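Local coordinates for BepE protein (Bartonella henselae str. Houston-1, PDB 4YK3), which is a VirB-translocated effector of a type IV secretion system, represented here by its BID domain, which probably serves as the signal recognised for secretion, at residues A[29-34]-A[121-126]; A[39-44]-A[53-58]. One frame throughout, in Å; residues are numbered along the deposited sequence.

Both contacts use helix 32-49 of the BID domain, a four-helix bundle topped with a hook. Interaction 1 lies at its start, where residues 29-34 pass from helix 21-30 into helix 32-49 and meet helix 97-129 near the C-terminal end of that long helix. Interaction 2 comes further along, pairing residues 39-44 with the turn and first residues of helix 56-64. Their centres are about 17 Å apart and their nearest atoms about 5 Å, without touching. Along the chain, interaction 2 nests inside the loop closed by interaction 1. One helix is thus packed against a distant partner near its beginning and against its immediate successor further on.

Interaction 1: residues A[29-34]-A[121-126]; sequences QHNPLV and TQAQEN
The side-chain amide of N31 presents one face to A123, whose CB sits nearly above the nitrogen, 3.9 Å from ND2. V34 CG2 is on the same face, 3.8 Å from N31 CG, but set off towards the side of CB and OD1, away from the nitrogen that A123 covers. The second flat group, the amide of Q122, is met less squarely: L33 CD1 approaches from the nitrogen end and is raised above the amide plane, 4.0 Å from NE2. The two side chains pass at a slant, and the glutamine gets there with an extended chain that reaches over from helix 97-129.

N31 is more than a packing surface. It occupies the N-cap position of helix 32-49, and its OD1 accepts a hydrogen bond from V34 N at 3.1 Å. That bond is fairly straight, at 156°, with the donor tilted 17° from the carbonyl plane. With CG anti to the backbone N (chi1 -178°), the amide is carried in between the first turn of its own helix and helix 97-129, oxygen to the former and nitrogen to the latter. The cap follows directly on helix 21-30, so this is the corner between helix 21-30 and helix 32-49, in a BID domain built as a four-helix bundle topped with a hook, and the amide that starts the new helix also packs on the long one.

Next to the cap, V34 and A123 form the apolar pair: CG2 and CB are 4.5 Å apart, both residues buried, while L33 and Q122 lie at the exposed margin. M28 of helix 21-30 also touches A123, bringing the helix before the corner against the same alanine. R137, past helix 131-135, touches N31 and P32.

Interaction 2: residues A[39-44]-A[53-58]; sequences QEVMHW and DVLKEK
M42 and K56 lie obliquely against each other, and the thioether end of the methionine does most of the touching. M42 CE is 3.6 Å from K56 CD, with the sulfur close behind: SD is 4.0 Å from both K56 CD and K56 CG. The M42 chain runs straight out as far as the sulfur and then bends (chi3 59°), which swings the methyl onto the lysine and towards D53, whose OD1 it approaches to 3.5 Å. Carboxylate and lysine methylenes therefore both border the methyl.

One residue back, V41 meets L55 with the two side chains at about a right angle. The touching branches are V41 CG1 and L55 CD1, 4.1 Å apart and buried. This joins the middle of helix 32-49 to the beginning of helix 56-64, with L55 at the N-cap position and K56 N bonded to D53 O at 2.9 Å in the turn. The pair belongs to the interior of the helical bundle: V41 also rests on A112 and L113 of helix 97-129, and L55 on L72 and V76 of helix 69-78.

Between these segments the attraction is mainly dispersion, and K56 takes part through its aliphatic chain. The sulfur probably makes the M42 methyl slightly positive, so its closeness to D53 OD1 may add a small electrostatic gain.

Interaction 1: residues A[29-34]-A[121-126]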
loop_
_atom_site.group_PDB
_atom_site.type_symbol
_atom_site.label_atom_id
_atom_site.label_comp_id
_atom_site.label_asym_id
_atom_site.label_seq_id
_atom_site.Cartn_x
_atom_site.Cartn_y
_atom_site.Cartn_z
ATOM N N GLN A 29 5.718 -2.065 11.947
ATOM C CA GLN A 29 4.793 -3.158 11.657
ATOM C C GLN A 29 3.510 -3.027 12.478
ATOM O O GLN A 29 2.427 -3.334 11.999
ATOM C CB GLN A 29 5.457 -4.507 11.931
ATOM N N HIS A 30 3.641 -2.547 13.709
ATOM C CA HIS A 30 2.505 -2.435 14.618
ATOM C C HIS A 30 1.852 -1.058 14.604
ATOM O O HIS A 30 0.804 -0.865 15.221
ATOM C CB HIS A 30 2.945 -2.774 16.039
ATOM C CG HIS A 30 3.781 -4.008 16.122
ATOM N ND1 HIS A 30 3.312 -5.250 15.750
ATOM C CD2 HIS A 30 5.063 -4.192 16.517
ATOM C CE1 HIS A 30 4.268 -6.147 15.920
ATOM N NE2 HIS A 30 5.340 -5.531 16.385
ATOM N N ASN A 31 2.477 -0.099 13.927
ATOM C CA ASN A 31 1.916 1.243 13.851
ATOM C C ASN A 31 0.482 1.161 13.338
ATOM O O ASN A 31 0.225 0.536 12.305
ATOM C CB ASN A 31 2.768 2.131 12.942
ATOM C CG ASN A 31 2.259 3.560 12.869
ATOM O OD1 ASN A 31 1.258 3.839 12.207
ATOM N ND2 ASN A 31 2.958 4.478 13.545
ATOM N N PRO A 32 -0.457 1.778 14.069
ATOM C CA PRO A 32 -1.874 1.677 13.707
ATOM C C PRO A 32 -2.183 2.185 12.302
ATOM O O PRO A 32 -2.900 1.507 11.574
ATOM C CB PRO A 32 -2.579 2.537 14.773
ATOM C CG PRO A 32 -1.490 3.304 15.468
ATOM C CD PRO A 32 -0.264 2.479 15.355
ATOM N N LEU A 33 -1.649 3.340 11.920
ATOM C CA LEU A 33 -1.907 3.851 10.583
ATOM C C LEU A 33 -1.299 2.946 9.505
ATOM O O LEU A 33 -1.890 2.737 8.449
ATOM C CB LEU A 33 -1.359 5.260 10.430
ATOM C CG LEU A 33 -1.879 6.308 11.402
ATOM C CD1 LEU A 33 -1.134 7.600 11.150
ATOM C CD2 LEU A 33 -3.376 6.494 11.211
ATOM N N VAL A 34 -0.108 2.428 9.770
ATOM C CA VAL A 34 0.582 1.596 8.794
ATOM C C VAL A 34 -0.225 0.334 8.559
ATOM O O VAL A 34 -0.482 -0.043 7.417
ATOM C CB VAL A 34 2.010 1.287 9.263
ATOM C CG1 VAL A 34 2.644 0.158 8.425
ATOM C CG2 VAL A 34 2.839 2.560 9.209
ATOM N N THR A 121 6.552 6.554 5.795
ATOM C CA THR A 121 7.546 7.617 5.831
ATOM C C THR A 121 7.359 8.479 7.083
ATOM O O THR A 121 8.317 8.826 7.761
ATOM C CB THR A 121 7.459 8.486 4.556
ATOM O OG1 THR A 121 7.986 7.739 3.449
ATOM C CG2 THR A 121 8.248 9.795 4.722
ATOM N N GLN A 122 6.110 8.782 7.407
ATOM C CA GLN A 122 5.800 9.621 8.560
ATOM C C GLN A 122 6.159 8.914 9.864
ATOM O O GLN A 122 6.533 9.551 10.843
ATOM C CB GLN A 122 4.322 9.998 8.517
ATOM C CG GLN A 122 3.769 10.775 9.678
ATOM C CD GLN A 122 2.295 11.105 9.461
ATOM O OE1 GLN A 122 1.921 12.274 9.360
ATOM N NE2 GLN A 122 1.457 10.068 9.359
ATOM N N ALA A 123 6.075 7.587 9.869
ATOM C CA ALA A 123 6.354 6.833 11.088
ATOM C C ALA A 123 7.849 6.743 11.319
ATOM O O ALA A 123 8.306 6.863 12.456
ATOM C CB ALA A 123 5.744 5.435 11.020
ATOM N N GLN A 124 8.599 6.521 10.237
ATOM C CA GLN A 124 10.055 6.428 10.313
ATOM C C GLN A 124 10.622 7.720 10.866
ATOM O O GLN A 124 11.529 7.717 11.694
ATOM C CB GLN A 124 10.681 6.147 8.941
ATOM C CG GLN A 124 12.214 6.112 8.995
ATOM C CD GLN A 124 12.873 6.048 7.626
ATOM O OE1 GLN A 124 12.510 6.788 6.708
ATOM N NE2 GLN A 124 13.848 5.151 7.483
ATOM N N GLU A 125 10.070 8.832 10.395
ATOM C CA GLU A 125 10.531 10.130 10.824
ATOM C C GLU A 125 10.265 10.315 12.310
ATOM O O GLU A 125 11.152 10.743 13.041
ATOM C CB GLU A 125 9.861 11.241 10.014
ATOM N N ASN A 126 9.061 9.988 12.780
ATOM C CA ASN A 126 8.761 10.362 14.155
ATOM C C ASN A 126 9.422 9.378 15.132
ATOM O O ASN A 126 9.657 9.719 16.301
ATOM C CB ASN A 126 7.238 10.521 14.390
ATOM C CG ASN A 126 6.477 9.216 14.439
ATOM O OD1 ASN A 126 6.895 8.253 15.068
ATOM N ND2 ASN A 126 5.310 9.200 13.803
#

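Interaction 2: residues A[39-44]-A[53-58]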
loop_
_atom_site.group_PDB
_atom_site.type_symbol
_atom_site.label_atom_id
_atom_site.label_comp_id
_atom_site.label_asym_id
_atom_site.label_seq_id
_atom_site.Cartn_x
_atom_site.Cartn_y
_atom_site.Cartn_z
ATOM N N GLN A 39 -3.922 -2.969 5.225
ATOM C CA GLN A 39 -5.182 -3.676 5.026
ATOM C C GLN A 39 -6.053 -3.041 3.944
ATOM O O GLN A 39 -6.738 -3.744 3.192
ATOM C CB GLN A 39 -5.963 -3.752 6.328
ATOM C CG GLN A 39 -5.347 -4.691 7.344
ATOM C CD GLN A 39 -5.225 -6.109 6.814
ATOM O OE1 GLN A 39 -6.219 -6.829 6.696
ATOM N NE2 GLN A 39 -4.001 -6.519 6.494
ATOM N N GLU A 40 -6.017 -1.715 3.865
ATOM C CA GLU A 40 -6.772 -0.977 2.855
ATOM C C GLU A 40 -6.257 -1.259 1.444
ATOM O O GLU A 40 -7.031 -1.481 0.509
ATOM C CB GLU A 40 -6.696 0.524 3.142
ATOM C CG GLU A 40 -7.750 1.331 2.449
ATOM C CD GLU A 40 -9.103 1.190 3.104
ATOM O OE1 GLU A 40 -9.133 0.803 4.287
ATOM O OE2 GLU A 40 -10.123 1.464 2.432
ATOM N N VAL A 41 -4.936 -1.221 1.293
ATOM C CA VAL A 41 -4.304 -1.556 0.030
ATOM C C VAL A 41 -4.715 -2.968 -0.401
ATOM O O VAL A 41 -5.049 -3.174 -1.559
ATOM C CB VAL A 41 -2.769 -1.416 0.134
ATOM C CG1 VAL A 41 -2.070 -2.044 -1.079
ATOM C CG2 VAL A 41 -2.386 0.059 0.266
ATOM N N MET A 42 -4.706 -3.934 0.522
ATOM C CA MET A 42 -5.025 -5.308 0.131
ATOM C C MET A 42 -6.471 -5.425 -0.333
ATOM O O MET A 42 -6.774 -6.177 -1.265
ATOM C CB MET A 42 -4.777 -6.291 1.277
ATOM C CG MET A 42 -3.320 -6.386 1.691
ATOM S SD MET A 42 -3.065 -7.500 3.077
ATOM C CE MET A 42 -3.698 -9.044 2.410
ATOM N N HIS A 43 -7.364 -4.703 0.338
ATOM C CA HIS A 43 -8.768 -4.724 -0.048
ATOM C C HIS A 43 -8.924 -4.253 -1.495
ATOM O O HIS A 43 -9.574 -4.897 -2.309
ATOM C CB HIS A 43 -9.603 -3.844 0.881
ATOM C CG HIS A 43 -11.009 -3.644 0.411
ATOM N ND1 HIS A 43 -12.000 -4.581 0.606
ATOM C CD2 HIS A 43 -11.587 -2.619 -0.257
ATOM C CE1 HIS A 43 -13.131 -4.139 0.086
ATOM N NE2 HIS A 43 -12.908 -2.949 -0.443
ATOM N N TRP A 44 -8.312 -3.127 -1.816
ATOM C CA TRP A 44 -8.489 -2.571 -3.136
ATOM C C TRP A 44 -7.679 -3.344 -4.186
ATOM O O TRP A 44 -8.051 -3.330 -5.361
ATOM C CB TRP A 44 -8.147 -1.070 -3.140
ATOM C CG TRP A 44 -9.162 -0.273 -2.344
ATOM C CD1 TRP A 44 -8.947 0.345 -1.146
ATOM C CD2 TRP A 44 -10.555 -0.062 -2.655
ATOM N NE1 TRP A 44 -10.095 0.928 -0.705
ATOM C CE2 TRP A 44 -11.102 0.697 -1.602
ATOM C CE3 TRP A 44 -11.384 -0.441 -3.716
ATOM C CZ2 TRP A 44 -12.448 1.099 -1.575
ATOM C CZ3 TRP A 44 -12.715 -0.052 -3.692
ATOM C CH2 TRP A 44 -13.233 0.720 -2.634
ATOM N N ASP A 53 -3.244 -10.027 -2.516
ATOM C CA ASP A 53 -1.855 -10.187 -2.104
ATOM C C ASP A 53 -0.833 -9.561 -3.042
ATOM O O ASP A 53 0.371 -9.587 -2.775
ATOM C CB ASP A 53 -1.537 -11.677 -1.949
ATOM C CG ASP A 53 -2.246 -12.295 -0.761
ATOM O OD1 ASP A 53 -2.794 -11.533 0.068
ATOM O OD2 ASP A 53 -2.265 -13.539 -0.661
ATOM N N VAL A 54 -1.315 -8.992 -4.135
ATOM C CA VAL A 54 -0.443 -8.593 -5.227
ATOM C C VAL A 54 0.644 -7.602 -4.788
ATOM O O VAL A 54 1.778 -7.666 -5.250
ATOM C CB VAL A 54 -1.296 -8.027 -6.371
ATOM C CG1 VAL A 54 -0.442 -7.336 -7.331
ATOM C CG2 VAL A 54 -2.020 -9.161 -7.054
ATOM N N LEU A 55 0.312 -6.708 -3.865
ATOM C CA LEU A 55 1.295 -5.737 -3.402
ATOM C C LEU A 55 1.861 -6.051 -2.013
ATOM O O LEU A 55 2.576 -5.226 -1.420
ATOM C CB LEU A 55 0.668 -4.338 -3.401
ATOM C CG LEU A 55 0.486 -3.721 -4.784
ATOM C CD1 LEU A 55 -0.118 -2.333 -4.670
ATOM C CD2 LEU A 55 1.827 -3.663 -5.500
ATOM N N LYS A 56 1.547 -7.222 -1.477
ATOM C CA LYS A 56 1.951 -7.509 -0.099
ATOM C C LYS A 56 3.466 -7.468 0.103
ATOM O O LYS A 56 3.969 -6.819 1.042
ATOM C CB LYS A 56 1.409 -8.859 0.344
ATOM C CG LYS A 56 -0.053 -8.803 0.750
ATOM C CD LYS A 56 -0.411 -10.066 1.491
ATOM C CE LYS A 56 0.561 -10.292 2.610
ATOM N NZ LYS A 56 0.125 -11.410 3.500
ATOM N N GLU A 57 4.179 -8.145 -0.784
ATOM C CA GLU A 57 5.635 -8.201 -0.730
ATOM C C GLU A 57 6.267 -6.806 -0.824
ATOM O O GLU A 57 7.143 -6.449 -0.028
ATOM C CB GLU A 57 6.154 -9.095 -1.852
ATOM C CG GLU A 57 7.644 -9.368 -1.826
ATOM C CD GLU A 57 8.019 -10.536 -2.724
ATOM O OE1 GLU A 57 7.775 -10.457 -3.949
ATOM O OE2 GLU A 57 8.534 -11.543 -2.194
ATOM N N LYS A 58 5.808 -6.009 -1.783
ATOM C CA LYS A 58 6.366 -4.684 -1.983
ATOM C C LYS A 58 6.063 -3.755 -0.806
ATOM O O LYS A 58 6.855 -2.877 -0.499
ATOM C CB LYS A 58 5.855 -4.070 -3.287
ATOM C CG LYS A 58 6.458 -4.708 -4.542
ATOM C CD LYS A 58 6.613 -3.708 -5.680
ATOM C CE LYS A 58 7.273 -4.352 -6.894
ATOM N NZ LYS A 58 7.626 -3.359 -7.951
#